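Local coordinates for acetyltransferase (Elizabethkingia anophelis, PDB 6AO7), which probably transfers the acetyl group of bound acetyl-CoA to an acceptor substrate, as other GNAT-family acetyltransferases do, at residues A[30-35]-A[75-80]; A[111-116]-A[150-155]; A[128-133]-A[157-162]. All coordinates share one frame; numbering follows the deposited sequence.

Contact 1: A[30-35]-A[75-80]; sequences LLADPS and NIAVAE. With ACO (acetyl coenzyme *a), chain B.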
loop_
_atom_site.group_PDB
_atom_site.type_symbol
_atom_site.label_atom_id
_atom_site.label_comp_id
_atom_site.label_asym_id
_atom_site.label_seq_id
_atom_site.Cartn_x
_atom_site.Cartn_y
_atom_site.Cartn_z
ATOM N N LEU A 30 5.461 -14.598 16.729
ATOM C CA LEU A 30 4.935 -13.410 17.384
ATOM C C LEU A 30 5.473 -12.126 16.770
ATOM O O LEU A 30 4.875 -11.070 16.986
ATOM C CB LEU A 30 5.249 -13.443 18.885
ATOM C CG LEU A 30 4.413 -14.418 19.736
ATOM C CD1 LEU A 30 5.034 -14.650 21.125
ATOM C CD2 LEU A 30 2.969 -13.932 19.880
ATOM N N LEU A 31 6.590 -12.180 16.036
ATOM C CA LEU A 31 7.039 -10.986 15.328
ATOM C C LEU A 31 6.042 -10.596 14.251
ATOM O O LEU A 31 5.900 -9.407 13.933
ATOM C CB LEU A 31 8.411 -11.205 14.694
ATOM C CG LEU A 31 9.594 -11.538 15.601
ATOM C CD1 LEU A 31 10.796 -11.847 14.726
ATOM C CD2 LEU A 31 9.900 -10.398 16.582
ATOM N N ALA A 32 5.333 -11.585 13.700
ATOM C CA ALA A 32 4.401 -11.382 12.601
ATOM C C ALA A 32 2.952 -11.271 13.054
ATOM O O ALA A 32 2.138 -10.689 12.330
ATOM C CB ALA A 32 4.534 -12.524 11.585
ATOM N N ASP A 33 2.613 -11.806 14.223
ATOM C CA ASP A 33 1.250 -11.798 14.733
ATOM C C ASP A 33 1.300 -11.682 16.253
ATOM O O ASP A 33 1.747 -12.618 16.930
ATOM C CB ASP A 33 0.524 -13.073 14.293
ATOM C CG ASP A 33 -0.960 -13.088 14.674
ATOM O OD1 ASP A 33 -1.377 -12.383 15.627
ATOM O OD2 ASP A 33 -1.713 -13.839 14.014
ATOM N N PRO A 34 0.859 -10.556 16.825
ATOM C CA PRO A 34 1.021 -10.341 18.269
ATOM C C PRO A 34 0.141 -11.226 19.141
ATOM O O PRO A 34 0.295 -11.203 20.371
ATOM C CB PRO A 34 0.656 -8.863 18.442
ATOM C CG PRO A 34 -0.235 -8.564 17.285
ATOM C CD PRO A 34 0.288 -9.381 16.147
ATOM N N SER A 35 -0.758 -12.019 18.565
ATOM C CA SER A 35 -1.707 -12.807 19.341
ATOM C C SER A 35 -1.302 -14.277 19.309
ATOM O O SER A 35 -1.480 -14.951 18.289
ATOM C CB SER A 35 -3.124 -12.629 18.809
ATOM O OG SER A 35 -3.977 -13.584 19.416
ATOM N N ASN A 75 1.215 -16.350 8.358
ATOM C CA ASN A 75 2.322 -15.884 9.183
ATOM C C ASN A 75 3.608 -16.076 8.401
ATOM O O ASN A 75 3.817 -17.129 7.808
ATOM C CB ASN A 75 2.381 -16.649 10.515
ATOM C CG ASN A 75 3.304 -15.995 11.524
ATOM O OD1 ASN A 75 4.511 -15.903 11.300
ATOM N ND2 ASN A 75 2.747 -15.581 12.661
ATOM N N ILE A 76 4.433 -15.037 8.338
ATOM C CA ILE A 76 5.761 -15.166 7.755
ATOM C C ILE A 76 6.688 -14.238 8.529
ATOM O O ILE A 76 6.374 -13.056 8.729
ATOM C CB ILE A 76 5.786 -14.863 6.239
ATOM C CG1 ILE A 76 7.189 -15.118 5.676
ATOM C CG2 ILE A 76 5.334 -13.429 5.931
ATOM C CD1 ILE A 76 7.302 -14.820 4.182
ATOM N N ALA A 77 7.817 -14.770 8.992
ATOM C CA ALA A 77 8.682 -13.969 9.856
ATOM C C ALA A 77 10.145 -14.341 9.657
ATOM O O ALA A 77 10.476 -15.490 9.357
ATOM C CB ALA A 77 8.314 -14.146 11.336
ATOM N N VAL A 78 11.017 -13.350 9.844
ATOM C CA VAL A 78 12.458 -13.538 9.816
ATOM C C VAL A 78 13.025 -12.895 11.065
ATOM O O VAL A 78 12.640 -11.770 11.412
ATOM C CB VAL A 78 13.083 -12.922 8.549
ATOM C CG1 VAL A 78 14.589 -12.894 8.647
ATOM C CG2 VAL A 78 12.624 -13.694 7.321
ATOM N N ALA A 79 13.946 -13.601 11.733
ATOM C CA ALA A 79 14.600 -13.084 12.929
ATOM C C ALA A 79 15.079 -11.657 12.708
ATOM O O ALA A 79 15.600 -11.322 11.642
ATOM C CB ALA A 79 15.787 -13.975 13.309
ATOM N N GLU A 80 14.912 -10.815 13.736
ATOM C CA GLU A 80 15.266 -9.405 13.604
ATOM C C GLU A 80 16.733 -9.211 13.230
ATOM O O GLU A 80 17.048 -8.316 12.442
ATOM C CB GLU A 80 14.924 -8.648 14.890
ATOM C CG GLU A 80 13.497 -8.103 14.884
ATOM C CD GLU A 80 12.980 -7.741 16.265
ATOM O OE1 GLU A 80 13.521 -8.262 17.270
ATOM O OE2 GLU A 80 12.023 -6.936 16.338
HETATM N N1A ACO B . 9.796 0.558 1.529
HETATM C C2A ACO B . 9.623 -0.605 0.899
HETATM N N3A ACO B . 10.470 -1.630 0.782
HETATM C C4A ACO B . 11.632 -1.364 1.385
HETATM C C5A ACO B . 11.972 -0.198 2.055
HETATM C C6A ACO B . 10.981 0.803 2.130
HETATM N N6A ACO B . 11.151 1.980 2.740
HETATM N N7A ACO B . 13.285 -0.251 2.500
HETATM C C8A ACO B . 13.700 -1.431 2.099
HETATM N N9A ACO B . 12.752 -2.158 1.425
HETATM C C1B ACO B . 12.897 -3.474 0.806
HETATM C C2B ACO B . 14.305 -4.047 0.749
HETATM O O2B ACO B . 15.103 -3.431 -0.252
HETATM C C3B ACO B . 13.961 -5.483 0.361
HETATM O O3B ACO B . 13.612 -5.586 -1.035
HETATM P P3B ACO B . 14.611 -5.955 -2.238
HETATM O O7A ACO B . 15.579 -4.760 -2.358
HETATM O O8A ACO B . 15.260 -7.306 -1.858
HETATM O O9A ACO B . 13.773 -6.112 -3.476
HETATM C C4B ACO B . 12.620 -5.737 1.069
HETATM O O4B ACO B . 12.164 -4.441 1.529
HETATM C C5B ACO B . 12.702 -6.745 2.191
HETATM O O5B ACO B . 13.253 -7.926 1.567
HETATM P P1A ACO B . 13.888 -9.187 2.447
HETATM O O1A ACO B . 15.251 -8.940 2.968
HETATM O O2A ACO B . 13.834 -10.387 1.512
HETATM O O3A ACO B . 12.827 -9.282 3.632
HETATM P P2A ACO B . 12.933 -9.880 5.109
HETATM O O4A ACO B . 14.046 -10.851 5.059
HETATM O O5A ACO B . 13.198 -8.733 6.067
HETATM O O6A ACO B . 11.513 -10.501 5.462
HETATM C CBP ACO B . 9.538 -9.863 6.710
HETATM C CCP ACO B . 10.336 -9.687 5.424
HETATM C CDP ACO B . 9.077 -11.328 6.799
HETATM C CEP ACO B . 8.308 -8.942 6.651
HETATM C CAP ACO B . 10.435 -9.546 7.936
HETATM O OAP ACO B . 10.968 -8.236 7.830
HETATM C C9P ACO B . 9.788 -9.769 9.294
HETATM O O9P ACO B . 9.771 -10.890 9.789
HETATM N N8P ACO B . 9.202 -8.719 9.861
HETATM C C7P ACO B . 8.461 -8.824 11.109
HETATM C C6P ACO B . 7.283 -9.788 11.005
HETATM C C5P ACO B . 6.294 -9.370 9.941
HETATM O O5P ACO B . 5.972 -8.194 9.797
HETATM N N4P ACO B . 5.797 -10.345 9.185
HETATM C C3P ACO B . 4.790 -10.130 8.152
HETATM C C2P ACO B . 3.433 -9.787 8.732
HETATM S S1P ACO B . 1.984 -10.124 7.663
HETATM C C ACO B . 1.839 -11.878 7.897
HETATM O O ACO B . 2.615 -12.511 8.558
HETATM C CH3 ACO B . 0.690 -12.479 7.146
#

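Contact 2: A[111-116]-A[150-155]; sequences TGNSST and IECTDM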
loop_
_atom_site.group_PDB
_atom_site.type_symbol
_atom_site.label_atom_id
_atom_site.label_comp_id
_atom_site.label_asym_id
_atom_site.label_seq_id
_atom_site.Cartn_x
_atom_site.Cartn_y
_atom_site.Cartn_z
ATOM N N THR A 111 -1.703 -8.031 4.996
ATOM C CA THR A 111 -0.844 -7.261 5.883
ATOM C C THR A 111 -1.561 -5.965 6.270
ATOM O O THR A 111 -2.670 -5.686 5.813
ATOM C CB THR A 111 0.520 -6.992 5.236
ATOM O OG1 THR A 111 1.418 -6.495 6.239
ATOM C CG2 THR A 111 0.379 -5.956 4.091
ATOM N N GLY A 112 -0.935 -5.177 7.145
ATOM C CA GLY A 112 -1.588 -3.987 7.655
ATOM C C GLY A 112 -1.531 -2.821 6.687
ATOM O O GLY A 112 -0.633 -2.709 5.841
ATOM N N ASN A 113 -2.513 -1.920 6.813
ATOM C CA ASN A 113 -2.515 -0.741 5.944
ATOM C C ASN A 113 -1.248 0.097 6.120
ATOM O O ASN A 113 -0.802 0.749 5.175
ATOM C CB ASN A 113 -3.759 0.119 6.195
ATOM C CG ASN A 113 -3.898 0.556 7.641
ATOM O OD1 ASN A 113 -4.452 -0.165 8.462
ATOM N ND2 ASN A 113 -3.425 1.763 7.951
ATOM N N SER A 114 -0.658 0.083 7.304
ATOM C CA SER A 114 0.540 0.863 7.591
ATOM C C SER A 114 1.826 0.180 7.142
ATOM O O SER A 114 2.890 0.809 7.201
ATOM C CB SER A 114 0.608 1.134 9.091
ATOM O OG SER A 114 0.366 -0.077 9.800
ATOM N N SER A 115 1.747 -1.069 6.682
ATOM C CA SER A 115 2.920 -1.886 6.347
ATOM C C SER A 115 3.365 -1.654 4.908
ATOM O O SER A 115 3.417 -2.582 4.095
ATOM C CB SER A 115 2.611 -3.365 6.561
ATOM O OG SER A 115 2.293 -3.635 7.901
ATOM N N THR A 116 3.685 -0.386 4.596
ATOM C CA THR A 116 3.932 -0.015 3.210
ATOM C C THR A 116 5.200 -0.656 2.665
ATOM O O THR A 116 5.253 -0.990 1.477
ATOM C CB THR A 116 3.970 1.517 3.061
ATOM O OG1 THR A 116 5.036 2.079 3.852
ATOM C CG2 THR A 116 2.648 2.111 3.511
ATOM N N ILE A 150 1.427 5.565 11.761
ATOM C CA ILE A 150 0.115 5.302 11.167
ATOM C C ILE A 150 -0.544 4.208 11.990
ATOM O O ILE A 150 0.095 3.200 12.304
ATOM C CB ILE A 150 0.227 4.841 9.700
ATOM C CG1 ILE A 150 1.057 5.819 8.884
ATOM C CG2 ILE A 150 -1.156 4.668 9.084
ATOM C CD1 ILE A 150 0.654 7.222 9.093
ATOM N N GLU A 151 -1.815 4.384 12.317
ATOM C CA GLU A 151 -2.537 3.336 13.020
ATOM C C GLU A 151 -2.875 2.211 12.049
ATOM O O GLU A 151 -3.337 2.452 10.928
ATOM C CB GLU A 151 -3.800 3.891 13.671
ATOM C CG GLU A 151 -4.402 2.985 14.699
ATOM C CD GLU A 151 -5.640 3.573 15.351
ATOM O OE1 GLU A 151 -6.104 4.651 14.907
ATOM O OE2 GLU A 151 -6.151 2.949 16.309
ATOM N N CYS A 152 -2.641 0.984 12.481
ATOM C CA CYS A 152 -2.863 -0.198 11.656
ATOM C C CYS A 152 -4.250 -0.745 11.974
ATOM O O CYS A 152 -4.424 -1.556 12.888
ATOM C CB CYS A 152 -1.769 -1.219 11.928
ATOM S SG CYS A 152 -1.925 -2.719 10.969
ATOM N N THR A 153 -5.248 -0.313 11.207
ATOM C CA THR A 153 -6.637 -0.708 11.440
ATOM C C THR A 153 -7.153 -1.743 10.449
ATOM O O THR A 153 -7.965 -2.601 10.818
ATOM C CB THR A 153 -7.566 0.511 11.366
ATOM O OG1 THR A 153 -7.335 1.191 10.131
ATOM C CG2 THR A 153 -7.325 1.471 12.515
ATOM N N ASP A 154 -6.747 -1.660 9.189
ATOM C CA ASP A 154 -7.351 -2.445 8.124
ATOM C C ASP A 154 -6.347 -3.449 7.580
ATOM O O ASP A 154 -5.133 -3.239 7.639
ATOM C CB ASP A 154 -7.842 -1.541 6.985
ATOM C CG ASP A 154 -8.612 -0.325 7.481
ATOM O OD1 ASP A 154 -8.400 0.780 6.933
ATOM O OD2 ASP A 154 -9.428 -0.453 8.420
ATOM N N MET A 155 -6.851 -4.562 7.058
ATOM C CA MET A 155 -5.989 -5.535 6.407
ATOM C C MET A 155 -6.039 -5.320 4.903
ATOM O O MET A 155 -7.126 -5.203 4.327
ATOM C CB MET A 155 -6.389 -6.969 6.741
ATOM C CG MET A 155 -5.743 -7.945 5.799
ATOM S SD MET A 155 -6.020 -9.640 6.288
ATOM C CE MET A 155 -4.851 -9.731 7.651
#

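Contact 3: A[128-133]-A[157-162]; sequences RITDIR and LLTMEL. With SO4 (sulfate ion), chain C.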
loop_
_atom_site.group_PDB
_atom_site.type_symbol
_atom_site.label_atom_id
_atom_site.label_comp_id
_atom_site.label_asym_id
_atom_site.label_seq_id
_atom_site.Cartn_x
_atom_site.Cartn_y
_atom_site.Cartn_z
ATOM N N ARG A 128 -0.712 -9.387 -6.178
ATOM C CA ARG A 128 -1.456 -8.194 -6.569
ATOM C C ARG A 128 -2.333 -7.763 -5.403
ATOM O O ARG A 128 -2.885 -8.605 -4.696
ATOM C CB ARG A 128 -2.335 -8.467 -7.794
ATOM C CG ARG A 128 -1.581 -8.906 -9.042
ATOM C CD ARG A 128 -1.135 -7.729 -9.902
ATOM N NE ARG A 128 -2.251 -6.953 -10.451
ATOM C CZ ARG A 128 -2.855 -7.214 -11.609
ATOM N NH1 ARG A 128 -2.464 -8.241 -12.346
ATOM N NH2 ARG A 128 -3.857 -6.444 -12.031
ATOM N N ILE A 129 -2.493 -6.454 -5.214
ATOM C CA ILE A 129 -3.418 -5.997 -4.184
ATOM C C ILE A 129 -4.847 -6.251 -4.654
ATOM O O ILE A 129 -5.224 -5.858 -5.763
ATOM C CB ILE A 129 -3.171 -4.520 -3.861
ATOM C CG1 ILE A 129 -1.740 -4.322 -3.354
ATOM C CG2 ILE A 129 -4.189 -4.026 -2.860
ATOM C CD1 ILE A 129 -1.424 -2.879 -3.042
ATOM N N THR A 130 -5.642 -6.957 -3.839
ATOM C CA THR A 130 -6.973 -7.320 -4.332
ATOM C C THR A 130 -8.141 -6.923 -3.435
ATOM O O THR A 130 -9.256 -6.750 -3.939
ATOM C CB THR A 130 -7.068 -8.823 -4.612
ATOM O OG1 THR A 130 -6.696 -9.578 -3.447
ATOM C CG2 THR A 130 -6.193 -9.203 -5.808
ATOM N N ASP A 131 -7.929 -6.776 -2.128
ATOM C CA ASP A 131 -9.058 -6.602 -1.219
ATOM C C ASP A 131 -8.642 -5.790 -0.003
ATOM O O ASP A 131 -7.495 -5.858 0.443
ATOM C CB ASP A 131 -9.613 -7.952 -0.742
ATOM C CG ASP A 131 -10.268 -8.743 -1.848
ATOM O OD1 ASP A 131 -11.451 -8.471 -2.142
ATOM O OD2 ASP A 131 -9.599 -9.636 -2.420
ATOM N N ILE A 132 -9.597 -5.032 0.544
ATOM C CA ILE A 132 -9.426 -4.340 1.821
ATOM C C ILE A 132 -10.407 -4.935 2.828
ATOM O O ILE A 132 -11.601 -5.057 2.536
ATOM C CB ILE A 132 -9.646 -2.822 1.689
ATOM C CG1 ILE A 132 -8.902 -2.278 0.470
ATOM C CG2 ILE A 132 -9.183 -2.118 2.961
ATOM C CD1 ILE A 132 -7.437 -2.626 0.483
ATOM N N ARG A 133 -9.909 -5.289 4.006
ATOM C CA ARG A 133 -10.734 -5.734 5.128
ATOM C C ARG A 133 -10.790 -4.602 6.155
ATOM O O ARG A 133 -9.919 -4.490 7.015
ATOM C CB ARG A 133 -10.172 -7.011 5.755
ATOM C CG ARG A 133 -10.185 -8.236 4.856
ATOM C CD ARG A 133 -9.636 -9.466 5.582
ATOM N NE ARG A 133 -9.782 -10.694 4.801
ATOM C CZ ARG A 133 -9.365 -11.890 5.204
ATOM N NH1 ARG A 133 -8.774 -12.023 6.384
ATOM N NH2 ARG A 133 -9.536 -12.951 4.427
ATOM N N LEU A 157 -5.330 -7.210 1.541
ATOM C CA LEU A 157 -5.195 -8.586 1.082
ATOM C C LEU A 157 -4.596 -8.582 -0.318
ATOM O O LEU A 157 -5.078 -7.861 -1.196
ATOM C CB LEU A 157 -6.559 -9.283 1.083
ATOM C CG LEU A 157 -6.663 -10.780 1.386
ATOM C CD1 LEU A 157 -6.280 -11.076 2.828
ATOM C CD2 LEU A 157 -8.056 -11.303 1.091
ATOM N N LEU A 158 -3.556 -9.383 -0.523
ATOM C CA LEU A 158 -2.921 -9.529 -1.824
ATOM C C LEU A 158 -3.021 -10.977 -2.275
ATOM O O LEU A 158 -2.999 -11.894 -1.459
ATOM C CB LEU A 158 -1.437 -9.111 -1.800
ATOM C CG LEU A 158 -1.088 -7.724 -1.262
ATOM C CD1 LEU A 158 -0.828 -7.760 0.250
ATOM C CD2 LEU A 158 0.159 -7.156 -1.994
ATOM N N THR A 159 -3.093 -11.174 -3.588
ATOM C CA THR A 159 -3.399 -12.470 -4.167
ATOM C C THR A 159 -2.472 -12.732 -5.331
ATOM O O THR A 159 -2.243 -11.854 -6.163
ATOM C CB THR A 159 -4.838 -12.559 -4.684
ATOM O OG1 THR A 159 -5.750 -12.233 -3.631
ATOM C CG2 THR A 159 -5.126 -13.958 -5.188
ATOM N N MET A 160 -1.970 -13.953 -5.404
ATOM C CA MET A 160 -1.129 -14.381 -6.508
ATOM C C MET A 160 -1.795 -15.565 -7.182
ATOM O O MET A 160 -2.142 -16.539 -6.508
ATOM C CB MET A 160 0.262 -14.773 -6.027
ATOM C CG MET A 160 1.123 -15.339 -7.122
ATOM S SD MET A 160 2.627 -16.034 -6.432
ATOM C CE MET A 160 3.255 -16.934 -7.846
ATOM N N GLU A 161 -1.980 -15.480 -8.499
ATOM C CA GLU A 161 -2.485 -16.622 -9.254
ATOM C C GLU A 161 -1.327 -17.581 -9.496
ATOM O O GLU A 161 -0.293 -17.185 -10.045
ATOM C CB GLU A 161 -3.122 -16.169 -10.568
ATOM N N LEU A 162 -1.482 -18.827 -9.067
ATOM C CA LEU A 162 -0.391 -19.795 -9.119
ATOM C C LEU A 162 -0.383 -20.544 -10.441
ATOM O O LEU A 162 -1.398 -20.604 -11.136
ATOM C CB LEU A 162 -0.491 -20.796 -7.963
ATOM C CG LEU A 162 -0.345 -20.256 -6.542
ATOM C CD1 LEU A 162 -0.815 -21.287 -5.552
ATOM C CD2 LEU A 162 1.105 -19.864 -6.264
ATOM O OXT LEU A 162 0.644 -21.108 -10.827
HETATM S S SO4 C . -4.785 -9.623 -15.546
HETATM O O1 SO4 C . -4.731 -11.071 -15.374
HETATM O O2 SO4 C . -3.600 -9.172 -16.271
HETATM O O3 SO4 C . -4.825 -8.973 -14.241
HETATM O O4 SO4 C . -5.991 -9.275 -16.296
#

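Contact 1: A[30-35]-A[75-80]
Ala32 and Leu31, at the end of helix 26-32, pack on strand 70-78 with the acetyl and pantetheine part of acetyl-CoA alongside both, a worked example of cofactor binding in the GNAT fold. Leu31 can be followed outward. Leu31 CB lies 4.5 Å from Ala77 CB, with C6P of the pantetheine arm on another flank. CG stands anti to the carbonyl carbon (chi1 -61°), which sends the branches along the end of the strand. Leu31 CD1 meets the backbone Val78 O at 3.8 Å, and CD2 comes within 4.1 Å of Glu80 OE2. Ala32 makes the closest approach: its CB is 3.4 Å from Asn75 OD1 and as close to Ile76 O, wedged between a side-chain carbonyl and a backbone one. OD1, CG and ND2 of Asn75 all lie within 3.7 Å of Ala32 CB, and ND2 is held by Leu29 O and Tyr42 OH, so the asparagine ties the strand to the helix that bears Leu31.

No hydrogen bond joins 30-35 directly to 75-80; Ile76 N, Ile76 O and Val78 N bond the cofactor instead. Ile76 O accepts from N4P at 2.8 Å, while Val78 N gives to O9P at 2.8 Å, so the pantetheine is bound much as a further strand would be. Asp33 OD1 receives Ser35 N in an Asx turn as the chain leaves the helix, and its carboxylate also bonds Tyr42 and Tyr141. At the reactive end, a bond that would be expected to polarise the thioester runs from Ile76 N to the acetyl carbonyl O of acetyl-CoA, 3.1 Å long with an N-H...O angle of 146°.

Contact 2: A[111-116]-A[150-155]
Asn113 lays its carboxamide across segment 150-155, ND2 reaching over the CG2 branch of Ile150 while OD1 turns to the backbone of Thr153 and Asp154. It belongs to a type I turn, Gly112 to Ser115, which carries the chain from strand 106-112 into helix 116-124 of the GNAT fold. One carboxamide makes three bonds to the backbone of 151-154, one of them weak. CG lies between the backbone N and the carbonyl carbon (chi1 57°), folding the amide back over its own main chain and against the loop. Asn113 OD1 takes a straight bond from Asp154 N (2.8 Å, 169°) and the weak one from Thr153 N. On the other branch, Asn113 ND2 gives to Glu151 O at 3.1 Å, the acceptor lying in the amide plane, and also bonds Gln123 OE1 of the second subunit. The backbone completes the grip, Asn113 N donating to Asp154 O at 3.0 Å. The carboxamide flip is thereby fixed, since its oxygen faces N-H groups and its nitrogen faces oxygens.

Where the strands begin to pair, Gly112 and Met155 form an antiparallel non-hydrogen-bonded bridge, and Met155 CA approaches Thr111 O in a CA-H...O contact. Ser114 CB rests on Ile150 CB at 3.8 Å. The hydroxyl of that serine is bonded to Glu147. Cys152, with SG anti to the backbone N, sends its sulphur toward the turn, Cys152 SG lying 3.6 Å from Gly112 CA.

Contact 3: A[128-133]-A[157-162]
Thr130 and Thr159 set their side chains at about a right angle, OG1 to OG1 at 2.8 Å, in a hydrogen bond whose donor could be either. Thr130 CG2 meanwhile lies against the CB of Thr159, so each threonine meets the other through both a polar and an apolar atom. Thr130 is the first residue of a classic beta bulge, a textbook way of accommodating an extra residue in an antiparallel pair, and Thr159 lies next to it across the pair. Thr130 and Asp131 both face Leu157, and their amides share its carbonyl. Thr130 N reaches Leu157 O in the carbonyl plane at 2.8 Å, whereas Asp131 N comes in to the same Leu157 O longer and tilted at 3.2 Å. Beyond the bulge Leu157 N returns a bond to Asp131 O; before it, Arg128 and Thr159 form a hydrogen-bonded pair.

Side chains alternate between the two faces of the sheet. Ile129 and Leu158 lie side by side and point the same way, Ile129 CG1 3.7 Å from Leu158 CD2. On the other face Leu157 crosses Asp131 obliquely, CB to CB at 3.8 Å, and extends to Arg133. That arginine runs out extended from CG to NE, which brings one face of its guanidinium flat over the leucine: Leu157 CD1 stands 3.9 Å above the plane, over its centre.

Arg128, by contrast, is bent at chi2 and chi3; NH1 bonds O3 of a sulfate, probably from the crystallisation liquor, while NH2 forms a salt bridge with Asp154 of the second subunit. Strand 128-133 is the outermost of the sheet in this chain, and Ile129 packs on Ile132 of the second subunit. Leu158 packs against Leu119 and Tyr122 of helix 116-124, and on the opposite face Leu157 leans on Val108 of strand 106-112.

How the contacts relate
The three contacts follow one mixed sheet from the cofactor toward the dimer interface. Contact 1 lines the acetyl-CoA pocket on strand 70-78; contact 2 begins on the neighbouring strand, 106-112, with nearest atoms about 7 Å away, and reaches the same cofactor through Thr111. Contact 3, its centre about 20 Å from that of contact 1 and on the opposite side of the chain's centre, forms the far margin of the sheet. Contacts 2 and 3 touch directly: Met155 O lies 2.8 Å from Arg133 N, probably a hydrogen bond, and Asp154 packs on Ile132. Both also meet the second subunit, where 128-133 of one chain faces 150-155 of the other.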